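Local coordinates for spectinomycin phosphotransferase (Legionella pneumophila, PDB 3I1A), which phosphorylates the antibiotic spectinomycin, using a bound nucleotide and metal ion as related kinases do, and so acts as a resistance factor, at residues Glu315-Asp318 and Val322-Ile325; Ile61-Ile66 and Lys87-Leu92. All coordinates share one frame; numbering follows the deposited sequence.

Interaction 1: residues Glu315-Asp318 and Val322-Ile325; sequences EMFD and VVEI
Val323 stands where the helix 322-329 begins and points at the type I turn Glu315-Asp318, bringing its backbone N and its side chain against the same peptide. The N-H of Val323 reaches Met316 O at 3.1 Å (N to O), nearly straight at 161° and in the carbonyl plane. From there the side chain can be followed outward. Val323 CB passes Met316 O at 3.4 Å. With chi1 at 174°, CG1 lies anti to the backbone N while CG2 sits beside it, which carries CG2 over the same oxygen and on to the ring of Phe317. Val323 CG2 is held over one face of the Phe317 ring, 4.0 Å from its centroid and 17° off the normal, slightly toward the rim and nearest CD2 and CE2: a CH-pi contact. Val323 CG2 also lies 4.2 Å from Met316 CB. A beta-branched valine suits the place, since one short branch touches both the carbonyl oxygen and the ring, with no flexible chain to order. Val322 adds a second apolar touch, its CG2 lying 3.7 Å from Met316 CB.

A water bridges the turn and the helix: it donates to Met316 O and to Asp318 O and accepts from Glu324 N at 3.0 Å (water O to N), so Met316 O receives two bonds and a second N-H of the helix's first turn finds an acceptor. Beyond the contact, Phe317 meets Phe177 edge-to-face and packs on Ala184 and Ile185 of helix 182-198, which also covers Val323 through Leu188; Met316 and Val322 rest on helix 274-297. The contact thus belongs to a short interhelical loop in the C-terminal helical part of the chain, beginning with a type I beta turn whose Met316 carbonyl takes an N-H from the first turn of helix 322-329.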
loop_
_atom_site.group_PDB
_atom_site.type_symbol
_atom_site.label_atom_id
_atom_site.label_comp_id
_atom_site.label_asym_id
_atom_site.label_seq_id
_atom_site.Cartn_x
_atom_site.Cartn_y
_atom_site.Cartn_z
ATOM N N GLU A 315 -6.487 16.009 -7.711
ATOM C CA GLU A 315 -5.522 15.446 -8.630
ATOM C C GLU A 315 -6.044 14.194 -9.307
ATOM O O GLU A 315 -5.638 13.894 -10.433
ATOM C CB GLU A 315 -4.229 15.120 -7.899
ATOM C CG GLU A 315 -3.410 16.346 -7.581
ATOM C CD GLU A 315 -2.076 15.983 -6.974
ATOM O OE1 GLU A 315 -1.167 16.833 -7.023
ATOM O OE2 GLU A 315 -1.947 14.851 -6.452
ATOM N N MET A 316 -6.923 13.454 -8.627
ATOM C CA MET A 316 -7.463 12.219 -9.224
ATOM C C MET A 316 -8.188 12.498 -10.525
ATOM O O MET A 316 -8.316 11.614 -11.389
ATOM C CB MET A 316 -8.437 11.523 -8.260
ATOM C CG MET A 316 -7.802 11.154 -6.921
ATOM S SD MET A 316 -8.835 10.153 -5.818
ATOM C CE MET A 316 -10.456 11.034 -5.893
ATOM N N PHE A 317 -8.681 13.727 -10.662
ATOM C CA PHE A 317 -9.421 14.127 -11.860
ATOM C C PHE A 317 -8.585 14.834 -12.927
ATOM O O PHE A 317 -9.125 15.303 -13.938
ATOM C CB PHE A 317 -10.619 15.009 -11.453
ATOM C CG PHE A 317 -11.590 14.315 -10.546
ATOM C CD1 PHE A 317 -11.343 14.230 -9.172
ATOM C CD2 PHE A 317 -12.728 13.678 -11.066
ATOM C CE1 PHE A 317 -12.206 13.526 -8.330
ATOM C CE2 PHE A 317 -13.599 12.964 -10.230
ATOM C CZ PHE A 317 -13.342 12.883 -8.863
ATOM N N ASP A 318 -7.275 14.913 -12.718
ATOM C CA ASP A 318 -6.412 15.575 -13.703
ATOM C C ASP A 318 -6.184 14.738 -14.966
ATOM O O ASP A 318 -6.418 13.531 -14.988
ATOM C CB ASP A 318 -5.050 15.916 -13.091
ATOM C CG ASP A 318 -5.091 17.151 -12.192
ATOM O OD1 ASP A 318 -6.005 17.981 -12.341
ATOM O OD2 ASP A 318 -4.179 17.300 -11.353
ATOM N N VAL A 322 -5.889 8.912 -12.371
ATOM C CA VAL A 322 -6.701 7.711 -12.155
ATOM C C VAL A 322 -8.129 7.666 -12.698
ATOM O O VAL A 322 -8.566 6.634 -13.212
ATOM C CB VAL A 322 -6.689 7.269 -10.658
ATOM C CG1 VAL A 322 -5.237 6.902 -10.256
ATOM C CG2 VAL A 322 -7.238 8.357 -9.723
ATOM N N VAL A 323 -8.851 8.775 -12.612
ATOM C CA VAL A 323 -10.209 8.759 -13.109
ATOM C C VAL A 323 -10.281 8.563 -14.616
ATOM O O VAL A 323 -11.028 7.707 -15.088
ATOM C CB VAL A 323 -10.972 10.045 -12.699
ATOM C CG1 VAL A 323 -12.362 10.051 -13.364
ATOM C CG2 VAL A 323 -11.087 10.097 -11.175
ATOM N N GLU A 324 -9.509 9.334 -15.376
ATOM C CA GLU A 324 -9.546 9.216 -16.831
ATOM C C GLU A 324 -9.112 7.836 -17.305
ATOM O O GLU A 324 -9.654 7.306 -18.278
ATOM C CB GLU A 324 -8.685 10.303 -17.485
ATOM C CG GLU A 324 -9.167 11.715 -17.179
ATOM C CD GLU A 324 -8.547 12.761 -18.079
ATOM O OE1 GLU A 324 -7.411 12.538 -18.546
ATOM O OE2 GLU A 324 -9.193 13.811 -18.310
ATOM N N ILE A 325 -8.122 7.263 -16.633
ATOM C CA ILE A 325 -7.652 5.919 -16.967
ATOM C C ILE A 325 -8.707 4.855 -16.610
ATOM O O ILE A 325 -8.900 3.889 -17.355
ATOM C CB ILE A 325 -6.321 5.625 -16.243
ATOM C CG1 ILE A 325 -5.206 6.486 -16.856
ATOM C CG2 ILE A 325 -5.974 4.137 -16.342
ATOM C CD1 ILE A 325 -3.913 6.410 -16.109
HETATM O O HOH W 1 -8.171 11.697 -14.175
HETATM O O HOH W 2 -9.109 16.512 -16.640
#

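Interaction 2: residues Ile61-Ile66 and Lys87-Leu92; sequences INLSII and KLFQQL
In the N-terminal lobe of this kinase-like fold, Leu63 and Ile66 of helix 61-71 pack against Leu88 and Phe89, which lead into the edge strand 90-91 of the five-stranded antiparallel sheet. The join is wholly apolar, with no hydrogen bond between the segments. Leu63 does most of the work: its CD1 lies over one face of the Phe89 ring, 3.8 Å from the centroid and 20° off the ring normal, in a CH-pi contact. Leu63 CD1 sits off centre, 3.6 Å from Phe89 CD2 and 3.7 Å from Phe89 CG. Phe89 takes the crowded position for its CG, between backbone N and carbonyl carbon; this chi1 of 72° places the ring beside Leu63, and chi2 near 94° turns its face to CD1. A leucine suits the helix side because its branched end reaches far enough to lay a methyl on the ring.

One turn further along, Ile66 offers its short branch: CG2 of Ile66 touches CD1 of Leu88 at 3.8 Å, the two side chains crossing at a slant. Leu63 and Phe89 both touch Ile98 of strand 95-101, so the contact also rests on the sheet, while Ile66 also touches Phe79 and Trp231. Packing of a helix onto the N-lobe sheet in this way is typical of the protein kinase fold, where the corresponding element is helix C.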
loop_
_atom_site.group_PDB
_atom_site.type_symbol
_atom_site.label_atom_id
_atom_site.label_comp_id
_atom_site.label_asym_id
_atom_site.label_seq_id
_atom_site.Cartn_x
_atom_site.Cartn_y
_atom_site.Cartn_z
ATOM N N ILE A 61 0.421 -10.255 10.393
ATOM C CA ILE A 61 0.350 -10.819 9.049
ATOM C C ILE A 61 1.570 -10.400 8.219
ATOM O O ILE A 61 2.080 -11.197 7.433
ATOM C CB ILE A 61 -0.983 -10.436 8.339
ATOM C CG1 ILE A 61 -1.101 -11.200 7.017
ATOM C CG2 ILE A 61 -1.055 -8.934 8.110
ATOM C CD1 ILE A 61 -1.116 -12.688 7.174
ATOM N N ASN A 62 2.044 -9.168 8.402
ATOM C CA ASN A 62 3.216 -8.704 7.663
ATOM C C ASN A 62 4.386 -9.667 7.836
ATOM O O ASN A 62 5.005 -10.067 6.859
ATOM C CB ASN A 62 3.632 -7.305 8.126
ATOM C CG ASN A 62 5.050 -6.937 7.706
ATOM O OD1 ASN A 62 5.987 -7.032 8.504
ATOM N ND2 ASN A 62 5.215 -6.518 6.454
ATOM N N LEU A 63 4.669 -10.058 9.072
ATOM C CA LEU A 63 5.801 -10.942 9.323
ATOM C C LEU A 63 5.587 -12.337 8.767
ATOM O O LEU A 63 6.519 -12.964 8.282
ATOM C CB LEU A 63 6.117 -10.981 10.826
ATOM C CG LEU A 63 6.533 -9.597 11.360
ATOM C CD1 LEU A 63 6.581 -9.619 12.881
ATOM C CD2 LEU A 63 7.885 -9.206 10.792
ATOM N N SER A 64 4.355 -12.827 8.837
ATOM C CA SER A 64 4.048 -14.154 8.307
ATOM C C SER A 64 4.261 -14.185 6.797
ATOM O O SER A 64 4.848 -15.118 6.257
ATOM C CB SER A 64 2.597 -14.524 8.605
ATOM O OG SER A 64 2.286 -15.799 8.065
ATOM N N ILE A 65 3.776 -13.155 6.115
ATOM C CA ILE A 65 3.918 -13.105 4.666
ATOM C C ILE A 65 5.352 -12.839 4.227
ATOM O O ILE A 65 5.799 -13.431 3.259
ATOM C CB ILE A 65 2.952 -12.068 4.069
ATOM C CG1 ILE A 65 1.521 -12.556 4.298
ATOM C CG2 ILE A 65 3.206 -11.884 2.573
ATOM C CD1 ILE A 65 1.252 -13.962 3.744
ATOM N N ILE A 66 6.056 -11.972 4.952
ATOM C CA ILE A 66 7.448 -11.648 4.642
ATOM C C ILE A 66 8.256 -12.933 4.760
ATOM O O ILE A 66 9.119 -13.204 3.924
ATOM C CB ILE A 66 8.028 -10.592 5.638
ATOM C CG1 ILE A 66 7.411 -9.216 5.369
ATOM C CG2 ILE A 66 9.546 -10.520 5.520
ATOM C CD1 ILE A 66 7.651 -8.704 3.974
ATOM N N LYS A 87 15.475 -15.914 13.125
ATOM C CA LYS A 87 14.067 -15.501 13.009
ATOM C C LYS A 87 14.037 -14.073 12.460
ATOM O O LYS A 87 14.999 -13.316 12.660
ATOM C CB LYS A 87 13.392 -15.538 14.380
ATOM C CG LYS A 87 13.329 -16.938 14.956
ATOM C CD LYS A 87 13.268 -16.951 16.476
ATOM C CE LYS A 87 11.995 -16.323 17.012
ATOM N NZ LYS A 87 11.864 -16.444 18.495
ATOM N N LEU A 88 12.941 -13.699 11.794
ATOM C CA LEU A 88 12.804 -12.362 11.212
ATOM C C LEU A 88 12.380 -11.281 12.211
ATOM O O LEU A 88 12.228 -10.114 11.857
ATOM C CB LEU A 88 11.840 -12.403 10.013
ATOM C CG LEU A 88 12.368 -13.176 8.785
ATOM C CD1 LEU A 88 11.369 -13.037 7.625
ATOM C CD2 LEU A 88 13.733 -12.631 8.361
ATOM N N PHE A 89 12.199 -11.668 13.467
ATOM C CA PHE A 89 11.841 -10.704 14.484
ATOM C C PHE A 89 12.030 -11.360 15.843
ATOM O O PHE A 89 11.998 -12.592 15.945
ATOM C CB PHE A 89 10.384 -10.238 14.286
ATOM C CG PHE A 89 9.344 -11.278 14.651
ATOM C CD1 PHE A 89 8.777 -11.302 15.919
ATOM C CD2 PHE A 89 8.919 -12.217 13.714
ATOM C CE1 PHE A 89 7.795 -12.242 16.252
ATOM C CE2 PHE A 89 7.941 -13.160 14.040
ATOM C CZ PHE A 89 7.379 -13.167 15.316
ATOM N N GLN A 90 12.266 -10.541 16.871
ATOM C CA GLN A 90 12.450 -11.033 18.225
ATOM C C GLN A 90 11.190 -10.788 19.058
ATOM O O GLN A 90 10.745 -9.645 19.240
ATOM C CB GLN A 90 13.615 -10.320 18.900
ATOM C CG GLN A 90 13.924 -10.903 20.283
ATOM C CD GLN A 90 14.390 -12.351 20.180
ATOM O OE1 GLN A 90 15.270 -12.670 19.375
ATOM N NE2 GLN A 90 13.805 -13.228 20.987
ATOM N N GLN A 91 10.589 -11.859 19.549
ATOM C CA GLN A 91 9.395 -11.698 20.373
ATOM C C GLN A 91 9.816 -11.571 21.826
ATOM O O GLN A 91 10.446 -12.468 22.362
ATOM C CB GLN A 91 8.480 -12.913 20.284
ATOM C CG GLN A 91 7.226 -12.763 21.149
ATOM C CD GLN A 91 6.294 -11.667 20.651
ATOM O OE1 GLN A 91 5.727 -11.764 19.555
ATOM N NE2 GLN A 91 6.117 -10.622 21.455
ATOM N N LEU A 92 9.473 -10.469 22.473
ATOM C CA LEU A 92 9.824 -10.344 23.870
ATOM C C LEU A 92 8.529 -10.545 24.635
ATOM O O LEU A 92 7.494 -10.841 24.048
ATOM C CB LEU A 92 10.446 -8.982 24.157
ATOM C CG LEU A 92 11.790 -8.830 23.437
ATOM C CD1 LEU A 92 12.324 -7.427 23.622
ATOM C CD2 LEU A 92 12.771 -9.847 23.975
#

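Interactions 1 and 2 lie on opposite sides of the chain's centre, with their own centres about 37 Å apart and their nearest atoms about 24 Å apart, so neither touches the other. Interaction 2 lies close to the nucleotide and metal sites: the side chain of Leu63 is about 8 Å from that of Lys52, which binds ADP, and the side chain of Ile66 about 9 Å from that of Asp230, which binds magnesium, although both sites lack their ligands here. A MES molecule, probably from the crystallisation liquor, lies about 4 Å from the Ile66 side chain. Interaction 1, away from those sites, joins the last two helices near the C-terminus.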